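Local coordinates for major pollen allergen Jun a 1 (Juniperus ashei, PDB 1PXZ), which cleaves polygalacturonate by elimination, with low pectate lyase activity that uses a calcium cofactor, and is a major allergen of cedar pollen, at residues L175-L180 with L201-T206; T206-K211 with A233-V238; L108-V113 with D151-R156; I185-N190 with M213-A218; S256-I261 with A292-R297. One frame throughout, in Å; residues are numbered along the deposited sequence.

Contact 1. Residues L175-L180 with L201-T206; sequences LIDVTL and LGHDDT
Two adjacent coils of the parallel beta-helix meet here, next to the probable calcium site: strand 174-179 and the end of strand 198-201 run side by side, and Asp177, a calcium ligand by similarity, faces the loop that leaves the second strand. Val178 and Leu201 form the single parallel bridge. The backbone pairing is fastened by Gly202 N, which meets Val178 O at 2.8 Å almost along the C=O axis, with a nearly straight N-H...O angle of 167°. The backbone of Gly202 would jam a CB against the preceding carbonyl O, which calls for glycine, and the chain departs from the strand here. Beneath the bridge, Leu201 CD2 lies 3.7 Å from Val178 CG2, the two side chains parallel and directed to the interior of the coil. On the outer side His203 turns back toward the strand. Its ND1 gives a weak, bent hydrogen bond to Asp177 OD2 (3.0 Å, 122°), the oxygen lying in the ring plane at the edge. Asp177 CG stands anti to its backbone N, and carboxylate and imidazole planes are 54° apart. Thr179 CG2 also presses the ring edge, 3.0 Å from His203 ND1, while Thr179 OG1 bonds Met155 O on the preceding strand. Asp177 and nearby Asp149, also a calcium ligand by similarity, would probably favour a protonated imidazole. Acidic side chains outside a parallel beta-helix sheet are typical of the pectate lyase calcium site.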
# COMPACT_ATOMS: atom_id res chain seq x y z
N LEU A 175 6.90 -5.30 -1.26
CA LEU A 175 5.61 -5.49 -0.63
C LEU A 175 4.56 -4.71 -1.41
O LEU A 175 3.49 -5.24 -1.70
CB LEU A 175 5.64 -5.11 0.85
CG LEU A 175 6.55 -6.02 1.68
CD1 LEU A 175 6.56 -5.56 3.13
CD2 LEU A 175 6.10 -7.47 1.57
N ILE A 176 4.82 -3.45 -1.77
CA ILE A 176 3.85 -2.73 -2.59
C ILE A 176 4.58 -2.08 -3.74
O ILE A 176 5.57 -1.36 -3.51
CB ILE A 176 3.12 -1.67 -1.75
CG1 ILE A 176 2.24 -2.27 -0.66
CG2 ILE A 176 2.31 -0.72 -2.65
CD1 ILE A 176 1.60 -1.21 0.22
N ASP A 177 4.16 -2.32 -4.97
CA ASP A 177 4.82 -1.71 -6.14
C ASP A 177 3.79 -0.86 -6.86
O ASP A 177 2.73 -1.38 -7.25
CB ASP A 177 5.40 -2.82 -6.99
CG ASP A 177 6.62 -2.56 -7.82
OD1 ASP A 177 7.76 -2.72 -7.33
OD2 ASP A 177 6.48 -2.21 -9.02
N VAL A 178 4.04 0.43 -7.04
CA VAL A 178 3.07 1.31 -7.71
C VAL A 178 3.76 1.93 -8.90
O VAL A 178 4.79 2.59 -8.73
CB VAL A 178 2.56 2.37 -6.73
CG1 VAL A 178 1.57 3.33 -7.39
CG2 VAL A 178 1.90 1.71 -5.52
N THR A 179 3.29 1.71 -10.11
CA THR A 179 3.96 2.14 -11.32
C THR A 179 3.00 2.56 -12.43
O THR A 179 1.79 2.36 -12.36
CB THR A 179 4.80 1.00 -11.94
OG1 THR A 179 3.90 -0.05 -12.32
CG2 THR A 179 5.79 0.38 -10.98
N LEU A 180 3.62 3.11 -13.47
CA LEU A 180 2.99 3.42 -14.73
C LEU A 180 1.74 4.27 -14.62
O LEU A 180 0.66 3.83 -15.03
CB LEU A 180 2.58 2.12 -15.48
CG LEU A 180 2.14 2.36 -16.93
CD1 LEU A 180 3.31 2.92 -17.73
CD2 LEU A 180 1.62 1.09 -17.59
N LEU A 201 7.28 3.56 -5.21
CA LEU A 201 6.26 4.40 -5.83
C LEU A 201 6.91 5.08 -7.05
O LEU A 201 7.60 6.09 -6.93
CB LEU A 201 5.71 5.42 -4.85
CG LEU A 201 5.25 4.96 -3.47
CD1 LEU A 201 4.85 6.12 -2.57
CD2 LEU A 201 4.08 3.99 -3.60
N GLY A 202 6.72 4.52 -8.25
CA GLY A 202 7.39 4.95 -9.48
C GLY A 202 8.58 4.05 -9.75
O GLY A 202 9.50 3.98 -8.93
N HIS A 203 8.59 3.35 -10.87
CA HIS A 203 9.51 2.27 -11.19
C HIS A 203 10.76 2.65 -11.96
O HIS A 203 11.83 2.07 -11.70
CB HIS A 203 8.79 1.21 -12.05
CG HIS A 203 9.23 -0.18 -11.68
ND1 HIS A 203 8.50 -0.99 -10.85
CD2 HIS A 203 10.33 -0.89 -12.02
CE1 HIS A 203 9.12 -2.15 -10.69
NE2 HIS A 203 10.24 -2.11 -11.40
N ASP A 204 10.71 3.56 -12.92
CA ASP A 204 11.98 3.85 -13.59
C ASP A 204 12.26 5.36 -13.66
O ASP A 204 11.33 6.16 -13.57
CB ASP A 204 12.04 3.23 -14.99
CG ASP A 204 10.69 2.94 -15.61
OD1 ASP A 204 9.80 3.82 -15.57
OD2 ASP A 204 10.53 1.83 -16.17
N ASP A 205 13.53 5.71 -13.82
CA ASP A 205 13.97 7.09 -13.97
C ASP A 205 13.65 7.58 -15.38
O ASP A 205 13.79 8.75 -15.71
CB ASP A 205 15.46 7.28 -13.70
CG ASP A 205 16.37 6.34 -14.44
OD1 ASP A 205 16.11 6.05 -15.63
OD2 ASP A 205 17.36 5.88 -13.82
N THR A 206 13.21 6.63 -16.20
CA THR A 206 12.78 6.90 -17.56
C THR A 206 11.34 7.38 -17.63
O THR A 206 10.98 8.24 -18.44
CB THR A 206 12.98 5.61 -18.39
OG1 THR A 206 11.77 4.86 -18.43
CG2 THR A 206 14.02 4.74 -17.71

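Contact 2. Residues T206-K211 with A233-V238; sequences TYDDDK and ARYGLV
A loop projecting from the beta-helix, 206-211, folds over the corner between strands 232-234 and 237-241, where Tyr235, part of an IgE-binding region, is the chief point of contact. Its ring slides under the start of the 3-10 turn 208-211. Asp208 CA sits over the centre of one ring face, 3.6 Å from the centroid and 8° off the normal, a CH-pi contact. Asp208 CB follows the rim at 3.7 Å from Tyr235 CE1, and Lys211, its chain bent at chi3 and chi4, crosses obliquely with CG 3.8 Å from Tyr235 CD1. Tyr235 has a positive phi of 64°, and its OH bonds Asp205 O, just ahead of Thr206 in the same loop, fixing the ring at its far end. At the base, water 1 lies between Tyr235 O (2.8 Å) and Lys211 O (3.1 Å) and can donate to either. Asp210 CB packs on Tyr235 CB, while Asp210 OD1 takes up Gly181 N. With no direct hydrogen bond between them, the two segments meet through ring packing and a bridging water, and the tyrosine hydroxyl adds a bond to the same loop.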
# COMPACT_ATOMS: atom_id res chain seq x y z
N THR A 206 13.21 6.63 -16.20
CA THR A 206 12.78 6.90 -17.56
C THR A 206 11.34 7.38 -17.63
O THR A 206 10.98 8.24 -18.44
CB THR A 206 12.98 5.61 -18.39
OG1 THR A 206 11.77 4.86 -18.43
CG2 THR A 206 14.02 4.74 -17.71
N TYR A 207 10.47 6.83 -16.77
CA TYR A 207 9.05 7.14 -16.89
C TYR A 207 8.62 8.43 -16.21
O TYR A 207 8.03 8.42 -15.12
CB TYR A 207 8.21 5.98 -16.32
CG TYR A 207 6.79 6.03 -16.83
CD1 TYR A 207 6.47 5.56 -18.10
CD2 TYR A 207 5.77 6.55 -16.04
CE1 TYR A 207 5.17 5.61 -18.56
CE2 TYR A 207 4.46 6.60 -16.50
CZ TYR A 207 4.17 6.14 -17.76
OH TYR A 207 2.87 6.19 -18.22
N ASP A 208 8.88 9.58 -16.85
CA ASP A 208 8.50 10.84 -16.22
C ASP A 208 7.00 11.06 -16.22
O ASP A 208 6.46 12.04 -15.67
CB ASP A 208 9.24 11.99 -16.92
CG ASP A 208 9.63 11.58 -18.32
OD1 ASP A 208 10.46 10.65 -18.46
OD2 ASP A 208 9.11 12.19 -19.28
N ASP A 209 6.21 10.15 -16.80
CA ASP A 209 4.76 10.40 -16.70
C ASP A 209 4.26 10.12 -15.29
O ASP A 209 3.12 10.43 -14.91
CB ASP A 209 4.02 9.61 -17.77
CG ASP A 209 4.04 10.35 -19.10
OD1 ASP A 209 4.52 11.51 -19.13
OD2 ASP A 209 3.59 9.77 -20.11
N ASP A 210 5.12 9.56 -14.43
CA ASP A 210 4.80 9.43 -13.02
C ASP A 210 4.81 10.78 -12.32
O ASP A 210 4.50 10.85 -11.13
CB ASP A 210 5.80 8.48 -12.34
CG ASP A 210 5.46 7.03 -12.66
OD1 ASP A 210 4.28 6.77 -12.97
OD2 ASP A 210 6.40 6.21 -12.58
N LYS A 211 5.15 11.87 -13.02
CA LYS A 211 5.07 13.19 -12.39
C LYS A 211 3.67 13.52 -11.87
O LYS A 211 3.56 14.35 -10.95
CB LYS A 211 5.54 14.30 -13.35
CG LYS A 211 7.07 14.33 -13.42
CD LYS A 211 7.57 15.44 -14.33
CE LYS A 211 8.82 15.01 -15.09
NZ LYS A 211 9.86 16.07 -15.08
N ALA A 233 10.43 6.77 -3.61
CA ALA A 233 9.60 7.43 -4.62
C ALA A 233 10.38 8.00 -5.80
O ALA A 233 11.55 8.35 -5.66
CB ALA A 233 8.87 8.58 -3.92
N ARG A 234 9.74 8.13 -6.96
CA ARG A 234 10.28 8.81 -8.12
C ARG A 234 9.24 9.75 -8.75
O ARG A 234 8.08 9.34 -8.83
CB ARG A 234 10.67 7.86 -9.24
CG ARG A 234 11.82 6.92 -9.03
CD ARG A 234 12.13 6.18 -10.34
NE ARG A 234 13.33 5.38 -10.18
CZ ARG A 234 13.41 4.17 -9.65
NH1 ARG A 234 12.34 3.54 -9.20
NH2 ARG A 234 14.60 3.57 -9.58
N TYR A 235 9.65 10.93 -9.21
CA TYR A 235 8.83 11.83 -10.01
C TYR A 235 7.60 12.43 -9.35
O TYR A 235 7.34 13.63 -9.46
CB TYR A 235 8.32 11.07 -11.26
CG TYR A 235 9.45 10.93 -12.26
CD1 TYR A 235 10.03 12.10 -12.74
CD2 TYR A 235 9.93 9.71 -12.71
CE1 TYR A 235 11.06 12.06 -13.66
CE2 TYR A 235 10.97 9.66 -13.63
CZ TYR A 235 11.53 10.84 -14.09
OH TYR A 235 12.56 10.84 -15.01
N GLY A 236 6.73 11.66 -8.68
CA GLY A 236 5.48 12.28 -8.25
C GLY A 236 5.49 12.86 -6.86
O GLY A 236 6.49 13.37 -6.35
N LEU A 237 4.35 12.80 -6.19
CA LEU A 237 4.17 13.42 -4.88
C LEU A 237 3.74 12.38 -3.86
O LEU A 237 2.78 11.65 -4.13
CB LEU A 237 3.05 14.47 -5.01
CG LEU A 237 2.42 15.11 -3.78
CD1 LEU A 237 3.47 15.89 -3.00
CD2 LEU A 237 1.29 16.04 -4.21
N VAL A 238 4.43 12.33 -2.72
CA VAL A 238 3.99 11.39 -1.69
C VAL A 238 3.86 12.12 -0.35
O VAL A 238 4.83 12.74 0.07
CB VAL A 238 4.95 10.21 -1.47
CG1 VAL A 238 4.24 9.18 -0.59
CG2 VAL A 238 5.41 9.59 -2.77
O HOH W 1 5.74 15.90 -9.42

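Contact 3. Residues L108-V113 with D151-R156; sequences LFMRKV and DAITMR
The Arg156 guanidinium has Arg111 CG over one face, 3.2 Å above the plane and offset toward the rim, and Lys112 CE in its plane at the edge. The Phe109 ring carries water 2 over the centre of one face, while Thr154 CB comes in obliquely, 3.8 Å from Phe109 CD2. Arg111 and Arg156 run alongside each other, both with CG anti to the backbone N, their guanidinium planes 39° apart. Three positive groups therefore crowd together: Lys112 NZ stands 3.1 Å from Arg156 NH1, two donors without a bond between them, and turns its charge to Asn157 OD1. Such proximity would probably lower the proton affinity of the Lys112 amine. Water 2 donates to Leu108 O and Asp151 O and accepts from Thr154 OG1, tying that hydroxyl to the start of both segments. Strands 108-111 and 153-156 belong to one sheet of the parallel beta-helix, on neighbouring coils, their axes 8° apart, paired by five backbone bonds in register from Leu108 with Ile153 to Arg111 with Arg156. Met110 N to Thr154 O and Arg156 N to Met110 O are nearly along the C=O axes, whereas Leu108 N approaches Ala152 O from above the carbonyl plane at 3.2 Å. The inward face is apolar: Met110, bent at chi3, brings CE to 3.4 Å from Met155 CG, a tight contact, and to 3.6 Å from Ile153 CG2. Leu118 packs against Met110 and Ile153.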
# COMPACT_ATOMS: atom_id res chain seq x y z
N LEU A 108 -1.02 -10.45 -5.52
CA LEU A 108 -2.09 -9.62 -6.06
C LEU A 108 -1.60 -8.54 -7.03
O LEU A 108 -0.60 -7.86 -6.77
CB LEU A 108 -2.86 -8.89 -4.95
CG LEU A 108 -3.46 -9.80 -3.87
CD1 LEU A 108 -4.15 -8.96 -2.80
CD2 LEU A 108 -4.39 -10.82 -4.50
N PHE A 109 -2.35 -8.44 -8.12
CA PHE A 109 -1.99 -7.58 -9.24
C PHE A 109 -3.20 -6.77 -9.67
O PHE A 109 -4.32 -7.26 -9.74
CB PHE A 109 -1.47 -8.39 -10.44
CG PHE A 109 -0.12 -9.04 -10.20
CD1 PHE A 109 0.02 -10.16 -9.39
CD2 PHE A 109 1.02 -8.52 -10.80
CE1 PHE A 109 1.24 -10.76 -9.13
CE2 PHE A 109 2.25 -9.11 -10.56
CZ PHE A 109 2.36 -10.22 -9.75
N MET A 110 -2.96 -5.50 -9.97
CA MET A 110 -4.01 -4.65 -10.52
C MET A 110 -3.44 -3.90 -11.73
O MET A 110 -2.36 -3.29 -11.61
CB MET A 110 -4.53 -3.67 -9.47
CG MET A 110 -5.40 -4.34 -8.40
SD MET A 110 -5.26 -3.42 -6.86
CE MET A 110 -3.63 -3.99 -6.32
N ARG A 111 -4.12 -3.98 -12.87
CA ARG A 111 -3.55 -3.32 -14.05
C ARG A 111 -4.66 -2.62 -14.83
O ARG A 111 -5.64 -3.24 -15.24
CB ARG A 111 -2.79 -4.30 -14.93
CG ARG A 111 -2.20 -3.66 -16.18
CD ARG A 111 -2.32 -4.62 -17.36
NE ARG A 111 -1.61 -5.87 -17.12
CZ ARG A 111 -1.87 -7.04 -17.69
NH1 ARG A 111 -2.85 -7.13 -18.58
NH2 ARG A 111 -1.15 -8.10 -17.37
N LYS A 112 -4.53 -1.32 -15.02
CA LYS A 112 -5.56 -0.59 -15.76
C LYS A 112 -6.97 -0.78 -15.20
O LYS A 112 -7.91 -1.07 -15.95
CB LYS A 112 -5.54 -1.01 -17.24
CG LYS A 112 -4.24 -0.65 -17.94
CD LYS A 112 -4.36 -0.94 -19.43
CE LYS A 112 -3.34 -0.14 -20.23
NZ LYS A 112 -2.41 0.61 -19.35
N VAL A 113 -7.10 -0.62 -13.90
CA VAL A 113 -8.39 -0.71 -13.21
C VAL A 113 -8.49 0.42 -12.19
O VAL A 113 -7.46 1.03 -11.86
CB VAL A 113 -8.57 -2.07 -12.51
CG1 VAL A 113 -8.63 -3.21 -13.51
CG2 VAL A 113 -7.45 -2.31 -11.50
N ASP A 151 6.10 -9.67 -5.69
CA ASP A 151 5.60 -8.54 -4.92
C ASP A 151 4.28 -8.91 -4.26
O ASP A 151 3.48 -9.63 -4.87
CB ASP A 151 5.37 -7.31 -5.79
CG ASP A 151 6.61 -6.79 -6.48
OD1 ASP A 151 7.71 -6.92 -5.90
OD2 ASP A 151 6.51 -6.27 -7.61
N ALA A 152 4.02 -8.41 -3.07
CA ALA A 152 2.73 -8.74 -2.45
C ALA A 152 1.57 -8.07 -3.19
O ALA A 152 0.52 -8.65 -3.42
CB ALA A 152 2.71 -8.32 -0.99
N ILE A 153 1.75 -6.79 -3.52
CA ILE A 153 0.69 -6.04 -4.19
C ILE A 153 1.30 -5.24 -5.31
O ILE A 153 2.24 -4.47 -5.04
CB ILE A 153 -0.01 -5.11 -3.18
CG1 ILE A 153 -0.74 -5.84 -2.04
CG2 ILE A 153 -0.95 -4.17 -3.92
CD1 ILE A 153 -1.28 -4.94 -0.95
N THR A 154 0.80 -5.41 -6.53
CA THR A 154 1.40 -4.66 -7.64
C THR A 154 0.34 -3.83 -8.35
O THR A 154 -0.70 -4.42 -8.65
CB THR A 154 2.06 -5.60 -8.66
OG1 THR A 154 3.14 -6.29 -8.04
CG2 THR A 154 2.65 -4.81 -9.82
N MET A 155 0.58 -2.55 -8.58
CA MET A 155 -0.40 -1.71 -9.28
C MET A 155 0.25 -1.07 -10.50
O MET A 155 1.29 -0.42 -10.36
CB MET A 155 -0.98 -0.63 -8.37
CG MET A 155 -1.91 -1.19 -7.28
SD MET A 155 -2.25 0.09 -6.02
CE MET A 155 -0.75 -0.18 -5.06
N ARG A 156 -0.35 -1.29 -11.67
CA ARG A 156 0.13 -0.71 -12.92
C ARG A 156 -1.01 0.07 -13.56
O ARG A 156 -2.05 -0.53 -13.86
CB ARG A 156 0.64 -1.79 -13.86
CG ARG A 156 1.25 -1.31 -15.16
CD ARG A 156 1.72 -2.48 -16.00
NE ARG A 156 1.18 -2.60 -17.33
CZ ARG A 156 0.19 -2.05 -18.00
NH1 ARG A 156 -0.63 -1.15 -17.48
NH2 ARG A 156 -0.02 -2.42 -19.27
O HOH W 2 2.02 -8.23 -6.89

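Contact 4. Residues I185-N190 with M213-A218; sequences ITISNN and MKVTVA
Strands 185-188 and 214-218 run parallel at 4.7 Å between their axes, 13° apart, with Ile185 to Ser188 paired in order with Val215 to Ala218. Four backbone hydrogen bonds zigzag between them. Ile187 N to Thr216 O is the shortest at 2.7 Å, and Thr216 N to Ile185 O the straightest, at 169°; both run nearly along the C=O axis. Beyond Ser188 the first segment turns, yet Asn189 N still reaches Ala218 O. Thr186 and Thr216 stack on the face away from the core with the same rotamer: OG1 anti to the carbonyl carbon, CG2 anti to the backbone N. Thr186 OG1 lies 3.8 Å from Thr216 CB, and the hydroxyls are satisfied by other parts of the chain, Thr186 by Val26 O and Gly29 N, Thr216 by Tyr321 OH and Phe28 N. Farther along, Ser188 OG, in the crowded position between backbone N and carbonyl carbon, bonds Asp164 OD1, which also receives Asn189 ND2. On the opposite face Ile185, Ile187, Val215 and Val217 point into the coil. Ile187 crosses Val215 obliquely, CD1 to CG1 4.1 Å, while Ile185 CB is 4.4 Å from Val215 CG2. Their further neighbours, Val178, Ile176, Leu201 and Met199, come from strands 174-179 and 198-201 across the interior. Aliphatic side chains stacked within successive coils in this way are characteristic of the right-handed parallel beta-helix of pectate lyases.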
# COMPACT_ATOMS: atom_id res chain seq x y z
N ILE A 185 -4.07 7.22 -4.66
CA ILE A 185 -3.92 6.02 -3.83
C ILE A 185 -3.60 6.35 -2.39
O ILE A 185 -2.81 7.23 -2.08
CB ILE A 185 -2.82 5.14 -4.45
CG1 ILE A 185 -3.32 4.60 -5.82
CG2 ILE A 185 -2.33 4.02 -3.56
CD1 ILE A 185 -2.16 4.15 -6.67
N THR A 186 -4.24 5.62 -1.48
CA THR A 186 -3.90 5.74 -0.07
C THR A 186 -3.41 4.38 0.41
O THR A 186 -4.03 3.37 0.11
CB THR A 186 -5.10 6.20 0.77
OG1 THR A 186 -5.36 7.58 0.48
CG2 THR A 186 -4.88 6.12 2.27
N ILE A 187 -2.32 4.42 1.15
CA ILE A 187 -1.78 3.19 1.76
C ILE A 187 -1.77 3.44 3.25
O ILE A 187 -0.96 4.24 3.73
CB ILE A 187 -0.39 2.94 1.17
CG1 ILE A 187 -0.45 2.63 -0.34
CG2 ILE A 187 0.36 1.87 1.95
CD1 ILE A 187 0.88 2.83 -1.04
N SER A 188 -2.67 2.80 3.98
CA SER A 188 -2.90 3.22 5.36
C SER A 188 -3.05 2.06 6.33
O SER A 188 -3.54 1.00 5.93
CB SER A 188 -4.18 4.08 5.43
OG SER A 188 -5.30 3.39 4.88
N ASN A 189 -2.66 2.26 7.59
CA ASN A 189 -2.95 1.31 8.65
C ASN A 189 -2.34 -0.06 8.38
O ASN A 189 -2.83 -1.01 9.00
CB ASN A 189 -4.47 1.12 8.81
CG ASN A 189 -5.19 2.35 9.34
OD1 ASN A 189 -4.79 2.90 10.37
ND2 ASN A 189 -6.26 2.78 8.65
N ASN A 190 -1.35 -0.19 7.53
CA ASN A 190 -0.74 -1.50 7.28
C ASN A 190 0.42 -1.79 8.24
O ASN A 190 0.98 -0.85 8.79
CB ASN A 190 -0.15 -1.54 5.88
CG ASN A 190 -1.22 -1.24 4.82
OD1 ASN A 190 -1.20 -0.18 4.19
ND2 ASN A 190 -2.12 -2.20 4.66
N MET A 213 1.74 11.29 -10.38
CA MET A 213 1.35 10.36 -9.31
C MET A 213 1.17 11.07 -7.98
O MET A 213 2.05 11.84 -7.59
CB MET A 213 2.41 9.27 -9.20
CG MET A 213 2.24 8.31 -8.03
SD MET A 213 3.63 7.14 -8.00
CE MET A 213 5.00 8.25 -7.66
N LYS A 214 0.06 10.82 -7.31
CA LYS A 214 -0.18 11.34 -5.97
C LYS A 214 -0.53 10.20 -5.02
O LYS A 214 -1.49 9.48 -5.35
CB LYS A 214 -1.29 12.39 -5.97
CG LYS A 214 -0.97 13.57 -6.91
CD LYS A 214 -2.16 14.55 -6.87
CE LYS A 214 -1.73 15.94 -7.30
NZ LYS A 214 -1.16 15.92 -8.68
N VAL A 215 0.23 10.05 -3.95
CA VAL A 215 0.04 8.92 -3.04
C VAL A 215 0.09 9.34 -1.58
O VAL A 215 0.97 10.14 -1.23
CB VAL A 215 1.11 7.82 -3.24
CG1 VAL A 215 0.90 6.72 -2.20
CG2 VAL A 215 1.03 7.26 -4.66
N THR A 216 -0.80 8.80 -0.75
CA THR A 216 -0.83 9.10 0.68
C THR A 216 -0.35 7.85 1.43
O THR A 216 -0.93 6.79 1.16
CB THR A 216 -2.22 9.50 1.20
OG1 THR A 216 -2.67 10.68 0.52
CG2 THR A 216 -2.22 9.83 2.68
N VAL A 217 0.66 8.02 2.27
CA VAL A 217 1.12 6.88 3.09
C VAL A 217 0.87 7.25 4.54
O VAL A 217 1.64 8.10 5.03
CB VAL A 217 2.60 6.57 2.83
CG1 VAL A 217 3.10 5.46 3.76
CG2 VAL A 217 2.81 6.20 1.38
N ALA A 218 -0.16 6.68 5.18
CA ALA A 218 -0.53 7.14 6.51
C ALA A 218 -0.88 6.06 7.54
O ALA A 218 -1.55 5.09 7.24
CB ALA A 218 -1.74 8.07 6.36

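Contact 5. Residues S256-I261 with A292-R297; sequences SSNPTI and ANWVWR
Ile261, Trp294 and Trp296 carry most of the contact. Ile261 and Trp296 are bridged in parallel with side chains on the same face; Ile261 CD1 lies over one face of the indole, 3.7 Å from the six-membered ring centroid. At the indole edge, in the ring plane, Trp296 NE1 donates to Pro259 O at 2.9 Å, bent to 130° and from above the carbonyl plane, while Pro259 CG packs against the indole. Trp294, its CG anti to the carbonyl carbon, lays its indole flat under the turn at Asn258: Asn258 CA sits 3.5 Å from the centroid of the five-membered ring, 7° off the normal, and Asn258 ND2 reaches 3.3 Å from Trp294 CD1. Between the turns, water 3 accepts from Val295 N and meets Thr260 OG1. Backbone bonds Ile261 N to Val295 O (3.1 Å) and Arg297 N to Ile261 O begin the pairing of strands 260-264 and 296-299. Side chains aligned and stacked on adjoining coils, as Ile261 and Trp296 are, are typical of a parallel beta-helix.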
# COMPACT_ATOMS: atom_id res chain seq x y z
N SER A 256 14.42 9.15 -6.14
CA SER A 256 15.26 9.63 -7.24
C SER A 256 14.38 10.36 -8.24
O SER A 256 13.15 10.28 -8.15
CB SER A 256 16.00 8.48 -7.92
OG SER A 256 15.11 7.51 -8.43
N SER A 257 15.02 11.08 -9.17
CA SER A 257 14.25 11.81 -10.17
C SER A 257 13.22 12.73 -9.52
O SER A 257 12.04 12.75 -9.88
CB SER A 257 13.59 10.83 -11.14
OG SER A 257 14.59 10.04 -11.80
N ASN A 258 13.67 13.53 -8.56
CA ASN A 258 12.91 14.67 -8.05
C ASN A 258 11.50 14.32 -7.63
O ASN A 258 10.54 14.90 -8.15
CB ASN A 258 12.84 15.76 -9.14
CG ASN A 258 12.20 17.07 -8.76
OD1 ASN A 258 11.69 17.80 -9.62
ND2 ASN A 258 12.17 17.45 -7.51
N PRO A 259 11.32 13.42 -6.69
CA PRO A 259 9.97 13.27 -6.12
C PRO A 259 9.78 14.40 -5.10
O PRO A 259 10.76 14.94 -4.55
CB PRO A 259 10.05 11.90 -5.43
CG PRO A 259 11.46 11.89 -4.92
CD PRO A 259 12.28 12.52 -6.04
N THR A 260 8.53 14.74 -4.86
CA THR A 260 8.13 15.61 -3.77
C THR A 260 7.69 14.73 -2.61
O THR A 260 6.75 13.96 -2.73
CB THR A 260 6.99 16.57 -4.19
OG1 THR A 260 7.53 17.36 -5.27
CG2 THR A 260 6.58 17.49 -3.06
N ILE A 261 8.39 14.85 -1.50
CA ILE A 261 8.12 14.05 -0.31
C ILE A 261 7.79 14.94 0.87
O ILE A 261 8.63 15.71 1.32
CB ILE A 261 9.32 13.13 0.01
CG1 ILE A 261 9.64 12.21 -1.17
CG2 ILE A 261 9.03 12.40 1.32
CD1 ILE A 261 10.87 11.33 -1.04
N ALA A 292 19.43 19.91 -4.46
CA ALA A 292 18.83 20.86 -3.53
C ALA A 292 17.51 21.40 -4.04
O ALA A 292 16.79 22.06 -3.30
CB ALA A 292 19.79 22.01 -3.26
N ASN A 293 17.16 21.13 -5.31
CA ASN A 293 15.88 21.64 -5.81
C ASN A 293 14.74 20.74 -5.38
O ASN A 293 13.58 21.16 -5.43
CB ASN A 293 15.93 21.76 -7.34
CG ASN A 293 16.84 22.90 -7.80
OD1 ASN A 293 17.44 22.87 -8.87
ND2 ASN A 293 16.96 23.94 -6.98
N TRP A 294 15.06 19.50 -4.98
CA TRP A 294 13.94 18.59 -4.66
C TRP A 294 13.22 19.03 -3.41
O TRP A 294 13.78 19.45 -2.40
CB TRP A 294 14.48 17.17 -4.49
CG TRP A 294 15.17 16.57 -5.66
CD1 TRP A 294 15.40 17.08 -6.89
CD2 TRP A 294 15.73 15.23 -5.67
NE1 TRP A 294 16.07 16.16 -7.68
CE2 TRP A 294 16.28 15.02 -6.95
CE3 TRP A 294 15.80 14.23 -4.69
CZ2 TRP A 294 16.91 13.82 -7.29
CZ3 TRP A 294 16.43 13.04 -5.04
CH2 TRP A 294 16.97 12.85 -6.33
N VAL A 295 11.90 18.95 -3.38
CA VAL A 295 11.20 19.49 -2.21
C VAL A 295 10.89 18.31 -1.29
O VAL A 295 9.94 17.57 -1.53
CB VAL A 295 9.93 20.24 -2.62
CG1 VAL A 295 9.10 20.58 -1.40
CG2 VAL A 295 10.27 21.52 -3.39
N TRP A 296 11.75 18.14 -0.30
CA TRP A 296 11.60 17.09 0.70
C TRP A 296 11.44 17.76 2.06
O TRP A 296 12.42 18.26 2.61
CB TRP A 296 12.78 16.13 0.71
CG TRP A 296 12.91 15.25 -0.49
CD1 TRP A 296 12.39 15.41 -1.74
CD2 TRP A 296 13.66 14.01 -0.54
NE1 TRP A 296 12.75 14.38 -2.56
CE2 TRP A 296 13.53 13.50 -1.84
CE3 TRP A 296 14.41 13.30 0.40
CZ2 TRP A 296 14.13 12.31 -2.23
CZ3 TRP A 296 15.02 12.11 0.02
CH2 TRP A 296 14.86 11.63 -1.30
N ARG A 297 10.23 17.76 2.60
CA ARG A 297 9.96 18.47 3.83
C ARG A 297 9.66 17.55 5.02
O ARG A 297 9.04 16.48 4.85
CB ARG A 297 8.76 19.41 3.67
CG ARG A 297 8.77 20.23 2.40
CD ARG A 297 8.03 21.55 2.64
NE ARG A 297 6.61 21.35 2.88
CZ ARG A 297 5.70 21.57 1.93
NH1 ARG A 297 6.13 21.97 0.74
NH2 ARG A 297 4.40 21.38 2.16
O HOH W 3 10.50 18.05 -5.75

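In the fold
From the N terminus, contact 3 comes first, joining strands 108-111 and 153-156 across a 37-residue connection that holds further strands, and closing before contact 1 opens. Its second strand borders strand 174-179 of contact 1, which closes a 20-residue connection. Contact 1 crosses contact 4 (22 residues between its segments), as expected where each coil contributes a strand to both sheets; their side chains meet in the interior. Contact 4 likewise crosses contact 2 (21 residues), which follows contact 1 in series, sharing Thr206 with it. Contact 2 hands on to contact 5 (30 residues), where strand 260-264 lies beside 237-241. Contacts 1, 2 and 3 reach one parallel sheet, while contacts 2, 4 and 5 tie strands on another part of the helix.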